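Local atomic coordinates of protein UL16 (Human herpesvirus 5 strain ad169, PDB entry 2WY3), a protein that helps the virus escape the host immune response, blocking KLRK1 from its ligands ULBP1 and ULBP2 and sequestering KLRK1 ligands inside the cell to inhibit NK-cell activation. Residues V1-K6 and D46-V51; C38-V43 and K123-L128; F53-N58 and L107-Y112. One frame throughout, in Å; residues are numbered along the deposited sequence.

Contact 1: V1-K6 and D46-V51; sequences VDLGSK and DEIIGV
G4 and I48 form a single antiparallel bridge, a hydrogen-bonded pair with both bonds made. G4 N gives a hydrogen bond of 2.9 Å to I48 O, meeting it in the carbonyl plane on a lone pair; I48 N returns one of 2.9 Å to G4 O, this time from 41° above the carbonyl plane. The same G4 O also takes a CA-H...O contact from E47 CA at 3.5 Å. These bonds are the tight part; beside them L3 CD1 meets I48 CG2 at 3.9 Å in ordinary apolar packing, the two side chains crossing at about a right angle, with L66 also touching L3. A second tight grip sits one residue on: S5 OG donates to D46 OD1 over 2.7 Å, on the carboxylate's syn lone pair. D46 CG lies between its backbone N and carbonyl carbon (chi1 76°), and both carboxylate oxygens are bonded further, OD1 to T44 OG1 and OD2 to S7 N. Buried E47 turns its acid to R116 in a salt bridge. The K6 end is looser: a water accepts from K6 N at 3.0 Å and donates to D46 O at 2.8 Å, while the lysine chain leads off at the exposed surface. The whole is a one-pair beta bridge, formed where the N-terminal chain turns a corner after strand 2-3, tying it to the lead-in of strand 49-55 in an immunoglobulin-like sandwich.

Contact 2: C38-V43 and K123-L128; sequences CYYENV and KIIERL. With NAG (2-acetamido-2-deoxy-beta-D-glucopyranose), chain I.
Between the two sheets of an immunoglobulin-like sandwich, where edge strand 34-41 meets the corner of strand 121-131, I125 packs onto Y40 with no direct hydrogen bond between the two segments. The methyl I125 CD1 stands over the centre of the Y40 ring, 3.6 Å from its centroid and 12° off the ring normal, a CH-pi contact in which the two side chains cross at about a right angle. I125 CG1 lies between its backbone N and carbonyl carbon (chi1 65°), and the anti chi2 (173°) extends CD1 over the ring; that methyl also lies 3.4 Å from Y39 O. Y40 OH bonds to L115 O, so the phenol is held at its far end as well. Next along, C38 forms the disulfide to C114, linking strand 34-41 to strand 110-118 as the intersheet disulfide of immunoglobulin domains does; its sulfur packs near E126 CB, a detail made less certain by the two conformers modelled for C38. Water completes the join: it accepts from Y39 N at 2.9 Å and donates to E126 OE1 at 2.6 Å, while W28 NE1 donates to the other carboxylate oxygen, E126 OE2. Beyond the strand, N42 ND2 carries an N-linked sugar, bonded to its C1 at 1.4 Å.

Contact 3: F53-N58 and L107-Y112; sequences FTWQHN and LTVGRY. With NAG (2-acetamido-2-deoxy-beta-D-glucopyranose), chain J.
R111 O is approached by three groups: T54 N donates to it over 2.9 Å, F53 CA brings a CA-H...O contact, and a water, which also bonds T54 OG1, lies 3.0 Å from R111 O and probably donates to it. R111 N answers with a bond of 2.9 Å to T54 O, completing the hydrogen-bonded pair. On one face of the sheet the T54 and R111 side chains lie side by side, T54 CB over the guanidinium toward its rim, and R111 NE is held by D113. On the other, the F53 and Y112 rings make an offset stack, planes at 16° and centroids 4.5 Å apart, with F53 CD1 3.2 Å from Y112 CZ. F53 CG is anti to the backbone N (chi1 166°), and the ring's edge meets V109 O and L107 O. Y112 OH donates to T108 O over 2.7 Å; R102 NH1 bonds the same hydroxyl, and R102 also makes a cation-pi contact with F53. G110 has no CB to run into the F53 ring or T54 O, which lies 3.3 Å from G110 CA. Q56 N bonds V109 O as W55 to N58, the glycan carrier, fold into a type I turn, where H57 CB sits over the W55 ring, W55 NE1 bonds N106 O and W55 CZ2 packs on L107 CD2. This is antiparallel pairing of inner strands 49-55 and 110-118 in one immunoglobulin-like sheet.

In the fold
From the N terminus, the chain leaves residues 1-6, runs through 38-43, and closes the first loop at 46-51, in contact 1. Contact 2 opens within that loop and closes only at 123-128, so these two cross; contact 3, joining 53-58 to 107-112, lies wholly within the span of contact 2 and follows contact 1 in series. Strand 49-55 serves contact 1 at its start and contact 3 at its end, on opposite sides of the chain's centre. I49 packs on Y40, and Y112 N probably bonds L128 O. Contact 1 ties the N-terminal segment to the large sheet, contact 2 joins the two sheets, and contact 3 pairs two strands of the large one.

Contact 1: V1-K6 and D46-V51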
loop_
_atom_site.group_PDB
_atom_site.type_symbol
_atom_site.label_atom_id
_atom_site.label_comp_id
_atom_site.label_asym_id
_atom_site.label_seq_id
_atom_site.Cartn_x
_atom_site.Cartn_y
_atom_site.Cartn_z
ATOM N N VAL B 1 -1.000 17.582 -23.395
ATOM C CA VAL B 1 -1.164 16.174 -23.064
ATOM C C VAL B 1 -2.619 15.870 -22.692
ATOM O O VAL B 1 -3.290 16.677 -22.040
ATOM C CB VAL B 1 -0.201 15.750 -21.929
ATOM C CG1 VAL B 1 -0.403 16.618 -20.703
ATOM C CG2 VAL B 1 -0.382 14.280 -21.589
ATOM N N ASP B 2 -3.110 14.715 -23.127
ATOM C CA ASP B 2 -4.498 14.339 -22.888
ATOM C C ASP B 2 -4.588 13.324 -21.761
ATOM O O ASP B 2 -3.669 12.523 -21.550
ATOM C CB ASP B 2 -5.137 13.756 -24.153
ATOM C CG ASP B 2 -5.454 14.819 -25.201
ATOM O OD1 ASP B 2 -5.633 16.001 -24.835
ATOM O OD2 ASP B 2 -5.535 14.466 -26.397
ATOM N N LEU B 3 -5.696 13.389 -21.028
ATOM C CA LEU B 3 -6.032 12.418 -19.999
ATOM C C LEU B 3 -7.398 11.839 -20.353
ATOM O O LEU B 3 -8.101 12.378 -21.213
ATOM C CB LEU B 3 -6.134 13.110 -18.636
ATOM C CG LEU B 3 -4.909 13.727 -17.959
ATOM C CD1 LEU B 3 -3.962 12.643 -17.494
ATOM C CD2 LEU B 3 -4.192 14.724 -18.865
ATOM N N GLY B 4 -7.783 10.753 -19.690
ATOM C CA GLY B 4 -9.128 10.235 -19.826
ATOM C C GLY B 4 -9.247 9.062 -20.789
ATOM O O GLY B 4 -8.259 8.411 -21.119
ATOM N N SER B 5 -10.471 8.792 -21.231
ATOM C CA SER B 5 -10.751 7.592 -22.014
ATOM C C SER B 5 -11.437 7.910 -23.336
ATOM O O SER B 5 -12.502 8.515 -23.349
ATOM C CB SER B 5 -11.619 6.630 -21.196
ATOM O OG SER B 5 -12.269 5.691 -22.035
ATOM N N LYS B 6 -10.818 7.513 -24.447
ATOM C CA LYS B 6 -11.449 7.718 -25.751
ATOM C C LYS B 6 -12.706 6.860 -25.915
ATOM O O LYS B 6 -13.684 7.297 -26.512
ATOM C CB LYS B 6 -10.472 7.439 -26.890
ATOM C CG LYS B 6 -9.344 8.460 -27.002
ATOM C CD LYS B 6 -8.410 8.131 -28.154
ATOM C CE LYS B 6 -7.401 9.249 -28.377
ATOM N NZ LYS B 6 -8.086 10.556 -28.594
ATOM N N ASP B 46 -8.313 1.732 -21.689
ATOM C CA ASP B 46 -7.706 2.837 -22.423
ATOM C C ASP B 46 -7.611 4.127 -21.611
ATOM O O ASP B 46 -7.125 5.135 -22.105
ATOM C CB ASP B 46 -8.442 3.079 -23.749
ATOM C CG ASP B 46 -9.783 3.784 -23.564
ATOM O OD1 ASP B 46 -10.234 3.969 -22.411
ATOM O OD2 ASP B 46 -10.391 4.159 -24.588
ATOM N N GLU B 47 -8.050 4.092 -20.356
ATOM C CA GLU B 47 -8.094 5.319 -19.569
ATOM C C GLU B 47 -6.718 5.777 -19.093
ATOM O O GLU B 47 -5.980 5.026 -18.441
ATOM C CB GLU B 47 -9.036 5.188 -18.369
ATOM C CG GLU B 47 -9.256 6.533 -17.662
ATOM C CD GLU B 47 -10.231 6.441 -16.501
ATOM O OE1 GLU B 47 -10.738 5.332 -16.245
ATOM O OE2 GLU B 47 -10.479 7.482 -15.847
ATOM N N ILE B 48 -6.390 7.023 -19.411
ATOM C CA ILE B 48 -5.172 7.644 -18.933
ATOM C C ILE B 48 -5.444 8.391 -17.642
ATOM O O ILE B 48 -6.288 9.303 -17.601
ATOM C CB ILE B 48 -4.587 8.614 -19.981
ATOM C CG1 ILE B 48 -4.297 7.848 -21.274
ATOM C CG2 ILE B 48 -3.349 9.290 -19.427
ATOM C CD1 ILE B 48 -3.993 8.738 -22.470
ATOM N N ILE B 49 -4.750 7.976 -16.584
ATOM C CA ILE B 49 -4.808 8.649 -15.293
ATOM C C ILE B 49 -3.376 9.028 -14.892
ATOM O O ILE B 49 -2.418 8.634 -15.558
ATOM C CB ILE B 49 -5.470 7.749 -14.231
ATOM C CG1 ILE B 49 -4.773 6.379 -14.153
ATOM C CG2 ILE B 49 -6.944 7.551 -14.572
ATOM C CD1 ILE B 49 -5.288 5.515 -13.006
ATOM N N GLY B 50 -3.205 9.808 -13.836
ATOM C CA GLY B 50 -1.851 10.185 -13.480
ATOM C C GLY B 50 -1.751 11.146 -12.329
ATOM O O GLY B 50 -2.756 11.491 -11.692
ATOM N N VAL B 51 -0.532 11.623 -12.098
ATOM C CA VAL B 51 -0.245 12.457 -10.939
ATOM C C VAL B 51 0.591 13.660 -11.370
ATOM O O VAL B 51 1.628 13.499 -12.008
ATOM C CB VAL B 51 0.545 11.675 -9.868
ATOM C CG1 VAL B 51 0.741 12.528 -8.636
ATOM C CG2 VAL B 51 -0.181 10.372 -9.503
HETATM O O HOH W 1 -7.941 6.951 -24.093
#

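Contact 2: C38-V43 and K123-L128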
loop_
_atom_site.group_PDB
_atom_site.type_symbol
_atom_site.label_atom_id
_atom_site.label_comp_id
_atom_site.label_asym_id
_atom_site.label_seq_id
_atom_site.Cartn_x
_atom_site.Cartn_y
_atom_site.Cartn_z
ATOM N N CYS B 38 -3.358 6.947 -4.455
ATOM C CA CYS B 38 -4.659 7.385 -4.940
ATOM C C CYS B 38 -5.526 6.248 -5.464
ATOM O O CYS B 38 -5.038 5.342 -6.125
ATOM C CB CYS B 38 -4.453 8.454 -5.985
ATOM S SG CYS B 38 -3.728 9.920 -5.187
ATOM N N TYR B 39 -6.810 6.333 -5.151
ATOM C CA TYR B 39 -7.750 5.237 -5.277
ATOM C C TYR B 39 -8.708 5.474 -6.436
ATOM O O TYR B 39 -9.503 6.421 -6.406
ATOM C CB TYR B 39 -8.511 5.219 -3.950
ATOM C CG TYR B 39 -9.389 4.047 -3.630
ATOM C CD1 TYR B 39 -8.997 3.113 -2.674
ATOM C CD2 TYR B 39 -10.635 3.903 -4.210
ATOM C CE1 TYR B 39 -9.811 2.051 -2.330
ATOM C CE2 TYR B 39 -11.464 2.837 -3.871
ATOM C CZ TYR B 39 -11.041 1.916 -2.929
ATOM O OH TYR B 39 -11.860 0.864 -2.584
ATOM N N TYR B 40 -8.628 4.625 -7.459
ATOM C CA TYR B 40 -9.439 4.782 -8.671
ATOM C C TYR B 40 -10.335 3.570 -8.880
ATOM O O TYR B 40 -9.841 2.467 -9.104
ATOM C CB TYR B 40 -8.533 4.867 -9.907
ATOM C CG TYR B 40 -7.719 6.134 -10.058
ATOM C CD1 TYR B 40 -8.115 7.139 -10.940
ATOM C CD2 TYR B 40 -6.535 6.307 -9.348
ATOM C CE1 TYR B 40 -7.350 8.288 -11.104
ATOM C CE2 TYR B 40 -5.777 7.449 -9.489
ATOM C CZ TYR B 40 -6.186 8.441 -10.359
ATOM O OH TYR B 40 -5.415 9.567 -10.500
ATOM N N GLU B 41 -11.646 3.768 -8.851
ATOM C CA GLU B 41 -12.563 2.673 -9.164
ATOM C C GLU B 41 -12.869 2.617 -10.658
ATOM O O GLU B 41 -12.909 3.653 -11.326
ATOM C CB GLU B 41 -13.869 2.855 -8.374
ATOM C CG GLU B 41 -13.610 2.887 -6.877
ATOM C CD GLU B 41 -14.845 3.133 -6.043
ATOM O OE1 GLU B 41 -15.428 4.230 -6.149
ATOM O OE2 GLU B 41 -15.210 2.230 -5.262
ATOM N N ASN B 42 -13.027 1.392 -11.156
ATOM C CA ASN B 42 -13.507 1.121 -12.513
ATOM C C ASN B 42 -12.719 1.809 -13.630
ATOM O O ASN B 42 -13.288 2.406 -14.546
ATOM C CB ASN B 42 -14.998 1.441 -12.620
ATOM C CG ASN B 42 -15.867 0.399 -11.932
ATOM O OD1 ASN B 42 -15.362 -0.560 -11.344
ATOM N ND2 ASN B 42 -17.181 0.578 -12.009
ATOM N N VAL B 43 -11.400 1.704 -13.549
ATOM C CA VAL B 43 -10.516 2.232 -14.577
ATOM C C VAL B 43 -10.651 1.375 -15.829
ATOM O O VAL B 43 -10.575 0.153 -15.749
ATOM C CB VAL B 43 -9.053 2.224 -14.099
ATOM C CG1 VAL B 43 -8.111 2.681 -15.217
ATOM C CG2 VAL B 43 -8.904 3.129 -12.877
ATOM N N LYS B 123 -10.544 16.421 -13.087
ATOM C CA LYS B 123 -10.873 16.331 -11.661
ATOM C C LYS B 123 -9.615 16.011 -10.885
ATOM O O LYS B 123 -8.686 15.404 -11.421
ATOM C CB LYS B 123 -11.873 15.202 -11.411
ATOM C CG LYS B 123 -13.052 15.206 -12.362
ATOM C CD LYS B 123 -13.917 16.428 -12.152
ATOM C CE LYS B 123 -14.847 16.252 -10.966
ATOM N NZ LYS B 123 -15.855 17.354 -10.894
ATOM N N ILE B 124 -9.580 16.412 -9.617
ATOM C CA ILE B 124 -8.501 15.993 -8.748
ATOM C C ILE B 124 -9.102 15.126 -7.668
ATOM O O ILE B 124 -9.885 15.606 -6.843
ATOM C CB ILE B 124 -7.765 17.184 -8.109
ATOM C CG1 ILE B 124 -7.074 18.013 -9.199
ATOM C CG2 ILE B 124 -6.743 16.665 -7.101
ATOM C CD1 ILE B 124 -6.484 19.351 -8.695
ATOM N N ILE B 125 -8.798 13.835 -7.693
ATOM C CA ILE B 125 -9.467 12.957 -6.723
ATOM C C ILE B 125 -8.816 13.051 -5.349
ATOM O O ILE B 125 -9.471 12.861 -4.318
ATOM C CB ILE B 125 -9.562 11.500 -7.206
ATOM C CG1 ILE B 125 -8.181 10.866 -7.334
ATOM C CG2 ILE B 125 -10.302 11.431 -8.535
ATOM C CD1 ILE B 125 -8.260 9.371 -7.641
ATOM N N GLU B 126 -7.532 13.369 -5.335
ATOM C CA GLU B 126 -6.813 13.549 -4.071
ATOM C C GLU B 126 -5.638 14.478 -4.262
ATOM O O GLU B 126 -4.939 14.407 -5.270
ATOM C CB GLU B 126 -6.315 12.199 -3.537
ATOM C CG GLU B 126 -5.605 12.304 -2.197
ATOM C CD GLU B 126 -5.283 10.946 -1.567
ATOM O OE1 GLU B 126 -5.887 9.911 -1.951
ATOM O OE2 GLU B 126 -4.411 10.922 -0.675
ATOM N N ARG B 127 -5.427 15.352 -3.288
ATOM C CA ARG B 127 -4.315 16.292 -3.325
ATOM C C ARG B 127 -3.496 16.108 -2.062
ATOM O O ARG B 127 -4.042 16.082 -0.955
ATOM C CB ARG B 127 -4.837 17.730 -3.408
ATOM C CG ARG B 127 -3.775 18.807 -3.087
ATOM C CD ARG B 127 -4.368 20.188 -3.335
ATOM N NE ARG B 127 -4.564 20.438 -4.764
ATOM C CZ ARG B 127 -5.294 21.431 -5.262
ATOM N NH1 ARG B 127 -5.941 22.267 -4.451
ATOM N NH2 ARG B 127 -5.387 21.578 -6.576
ATOM N N LEU B 128 -2.183 15.953 -2.225
ATOM C CA LEU B 128 -1.300 15.814 -1.075
ATOM C C LEU B 128 -0.262 16.923 -1.117
ATOM O O LEU B 128 0.432 17.086 -2.122
ATOM C CB LEU B 128 -0.590 14.455 -1.106
ATOM C CG LEU B 128 0.580 14.347 -0.131
ATOM C CD1 LEU B 128 0.043 14.316 1.317
ATOM C CD2 LEU B 128 1.443 13.115 -0.453
HETATM C C1 NAG I . -17.829 -0.498 -11.308
HETATM C C2 NAG I . -18.792 0.267 -10.407
HETATM C C3 NAG I . -19.801 -0.649 -9.729
HETATM C C4 NAG I . -20.410 -1.618 -10.731
HETATM C C5 NAG I . -19.311 -2.338 -11.502
HETATM C C6 NAG I . -19.904 -3.304 -12.521
HETATM C C7 NAG I . -18.130 2.273 -9.210
HETATM C C8 NAG I . -17.714 2.788 -7.865
HETATM N N2 NAG I . -18.028 0.961 -9.392
HETATM O O3 NAG I . -20.821 0.127 -9.140
HETATM O O4 NAG I . -21.204 -2.566 -10.054
HETATM O O5 NAG I . -18.488 -1.401 -12.170
HETATM O O6 NAG I . -20.535 -2.567 -13.547
HETATM O O7 NAG I . -18.537 3.042 -10.081
HETATM O O HOH W 2 -7.535 8.690 -3.592
#

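Contact 3: F53-N58 and L107-Y112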
loop_
_atom_site.group_PDB
_atom_site.type_symbol
_atom_site.label_atom_id
_atom_site.label_comp_id
_atom_site.label_asym_id
_atom_site.label_seq_id
_atom_site.Cartn_x
_atom_site.Cartn_y
_atom_site.Cartn_z
ATOM N N PHE B 53 2.828 16.979 -10.187
ATOM C CA PHE B 53 3.625 17.488 -9.075
ATOM C C PHE B 53 3.980 18.958 -9.307
ATOM O O PHE B 53 4.703 19.288 -10.259
ATOM C CB PHE B 53 4.923 16.675 -8.920
ATOM C CG PHE B 53 5.954 17.339 -8.026
ATOM C CD1 PHE B 53 5.609 17.793 -6.766
ATOM C CD2 PHE B 53 7.263 17.510 -8.460
ATOM C CE1 PHE B 53 6.544 18.412 -5.939
ATOM C CE2 PHE B 53 8.212 18.121 -7.639
ATOM C CZ PHE B 53 7.852 18.579 -6.378
ATOM N N THR B 54 3.489 19.834 -8.439
ATOM C CA THR B 54 3.802 21.265 -8.551
ATOM C C THR B 54 4.792 21.624 -7.440
ATOM O O THR B 54 4.496 21.443 -6.265
ATOM C CB THR B 54 2.506 22.119 -8.420
ATOM O OG1 THR B 54 1.583 21.780 -9.473
ATOM C CG2 THR B 54 2.825 23.608 -8.493
ATOM N N TRP B 55 5.970 22.128 -7.803
ATOM C CA TRP B 55 7.027 22.403 -6.821
ATOM C C TRP B 55 6.606 23.488 -5.827
ATOM O O TRP B 55 6.040 24.502 -6.224
ATOM C CB TRP B 55 8.281 22.880 -7.566
ATOM C CG TRP B 55 9.515 22.931 -6.730
ATOM C CD1 TRP B 55 9.844 22.118 -5.672
ATOM C CD2 TRP B 55 10.613 23.825 -6.912
ATOM N NE1 TRP B 55 11.100 22.467 -5.183
ATOM C CE2 TRP B 55 11.582 23.514 -5.929
ATOM C CE3 TRP B 55 10.879 24.854 -7.823
ATOM C CZ2 TRP B 55 12.793 24.210 -5.828
ATOM C CZ3 TRP B 55 12.079 25.549 -7.713
ATOM C CH2 TRP B 55 13.022 25.217 -6.727
ATOM N N GLN B 56 6.886 23.282 -4.540
ATOM C CA GLN B 56 6.491 24.271 -3.534
ATOM C C GLN B 56 7.033 25.651 -3.867
ATOM O O GLN B 56 6.383 26.660 -3.598
ATOM C CB GLN B 56 6.988 23.884 -2.134
ATOM C CG GLN B 56 6.501 24.838 -1.032
ATOM C CD GLN B 56 6.968 24.428 0.360
ATOM O OE1 GLN B 56 7.616 23.406 0.524
ATOM N NE2 GLN B 56 6.623 25.225 1.368
ATOM N N HIS B 57 8.229 25.688 -4.450
ATOM C CA HIS B 57 8.974 26.946 -4.574
ATOM C C HIS B 57 8.775 27.662 -5.898
ATOM O O HIS B 57 9.285 28.771 -6.098
ATOM C CB HIS B 57 10.463 26.697 -4.328
ATOM C CG HIS B 57 10.750 26.144 -2.970
ATOM N ND1 HIS B 57 10.505 26.855 -1.816
ATOM C CD2 HIS B 57 11.251 24.949 -2.578
ATOM C CE1 HIS B 57 10.848 26.122 -0.769
ATOM N NE2 HIS B 57 11.297 24.959 -1.204
ATOM N N ASN B 58 8.027 27.046 -6.802
ATOM C CA ASN B 58 7.644 27.734 -8.030
ATOM C C ASN B 58 6.433 27.061 -8.636
ATOM O O ASN B 58 6.531 25.985 -9.216
ATOM C CB ASN B 58 8.807 27.789 -9.023
ATOM C CG ASN B 58 8.526 28.703 -10.189
ATOM O OD1 ASN B 58 7.365 28.952 -10.533
ATOM N ND2 ASN B 58 9.585 29.228 -10.791
ATOM N N LEU B 107 13.608 19.495 -3.334
ATOM C CA LEU B 107 13.182 19.387 -4.734
ATOM C C LEU B 107 11.920 18.546 -4.920
ATOM O O LEU B 107 11.398 18.435 -6.027
ATOM C CB LEU B 107 14.331 18.830 -5.606
ATOM C CG LEU B 107 15.534 19.765 -5.723
ATOM C CD1 LEU B 107 16.635 19.152 -6.585
ATOM C CD2 LEU B 107 15.094 21.118 -6.303
ATOM N N THR B 108 11.415 17.950 -3.846
ATOM C CA THR B 108 10.189 17.155 -3.974
ATOM C C THR B 108 9.047 17.685 -3.105
ATOM O O THR B 108 7.939 17.137 -3.143
ATOM C CB THR B 108 10.415 15.648 -3.652
ATOM O OG1 THR B 108 10.875 15.506 -2.301
ATOM C CG2 THR B 108 11.445 15.031 -4.619
ATOM N N VAL B 109 9.311 18.726 -2.314
ATOM C CA VAL B 109 8.237 19.384 -1.567
ATOM C C VAL B 109 7.300 20.097 -2.546
ATOM O O VAL B 109 7.728 20.586 -3.597
ATOM C CB VAL B 109 8.772 20.398 -0.510
ATOM C CG1 VAL B 109 9.337 19.658 0.718
ATOM C CG2 VAL B 109 9.811 21.336 -1.127
ATOM N N GLY B 110 6.014 20.134 -2.219
ATOM C CA GLY B 110 5.056 20.747 -3.116
ATOM C C GLY B 110 3.703 20.070 -3.046
ATOM O O GLY B 110 3.283 19.647 -1.972
ATOM N N ARG B 111 3.028 20.005 -4.186
ATOM C CA ARG B 111 1.625 19.559 -4.242
ATOM C C ARG B 111 1.510 18.433 -5.248
ATOM O O ARG B 111 1.916 18.606 -6.402
ATOM C CB ARG B 111 0.765 20.738 -4.705
ATOM C CG ARG B 111 -0.744 20.596 -4.494
ATOM C CD ARG B 111 -1.476 21.836 -5.036
ATOM N NE ARG B 111 -1.704 21.724 -6.471
ATOM C CZ ARG B 111 -1.363 22.637 -7.371
ATOM N NH1 ARG B 111 -0.778 23.776 -6.997
ATOM N NH2 ARG B 111 -1.619 22.405 -8.652
ATOM N N TYR B 112 0.965 17.289 -4.823
ATOM C CA TYR B 112 0.776 16.131 -5.702
ATOM C C TYR B 112 -0.718 15.944 -5.928
ATOM O O TYR B 112 -1.455 15.682 -4.975
ATOM C CB TYR B 112 1.391 14.853 -5.085
ATOM C CG TYR B 112 2.911 14.932 -5.022
ATOM C CD1 TYR B 112 3.697 14.320 -5.997
ATOM C CD2 TYR B 112 3.552 15.649 -4.010
ATOM C CE1 TYR B 112 5.090 14.406 -5.958
ATOM C CE2 TYR B 112 4.952 15.738 -3.967
ATOM C CZ TYR B 112 5.703 15.120 -4.943
ATOM O OH TYR B 112 7.086 15.219 -4.906
HETATM C C1 NAG J . 9.195 29.952 -11.975
HETATM C C2 NAG J . 10.310 30.981 -12.162
HETATM C C3 NAG J . 10.114 31.737 -13.472
HETATM C C4 NAG J . 9.931 30.761 -14.625
HETATM C C5 NAG J . 8.817 29.773 -14.300
HETATM C C6 NAG J . 8.604 28.762 -15.424
HETATM C C7 NAG J . 11.189 31.816 -10.041
HETATM C C8 NAG J . 11.173 32.950 -9.060
HETATM N N2 NAG J . 10.338 31.925 -11.061
HETATM O O3 NAG J . 11.219 32.575 -13.715
HETATM O O4 NAG J . 9.577 31.475 -15.785
HETATM O O5 NAG J . 9.107 29.095 -13.094
HETATM O O6 NAG J . 9.742 27.937 -15.544
HETATM O O7 NAG J . 11.951 30.849 -9.872
HETATM O O HOH W 3 0.183 19.498 -8.742
HETATM O O HOH W 4 -0.137 23.116 -11.041
#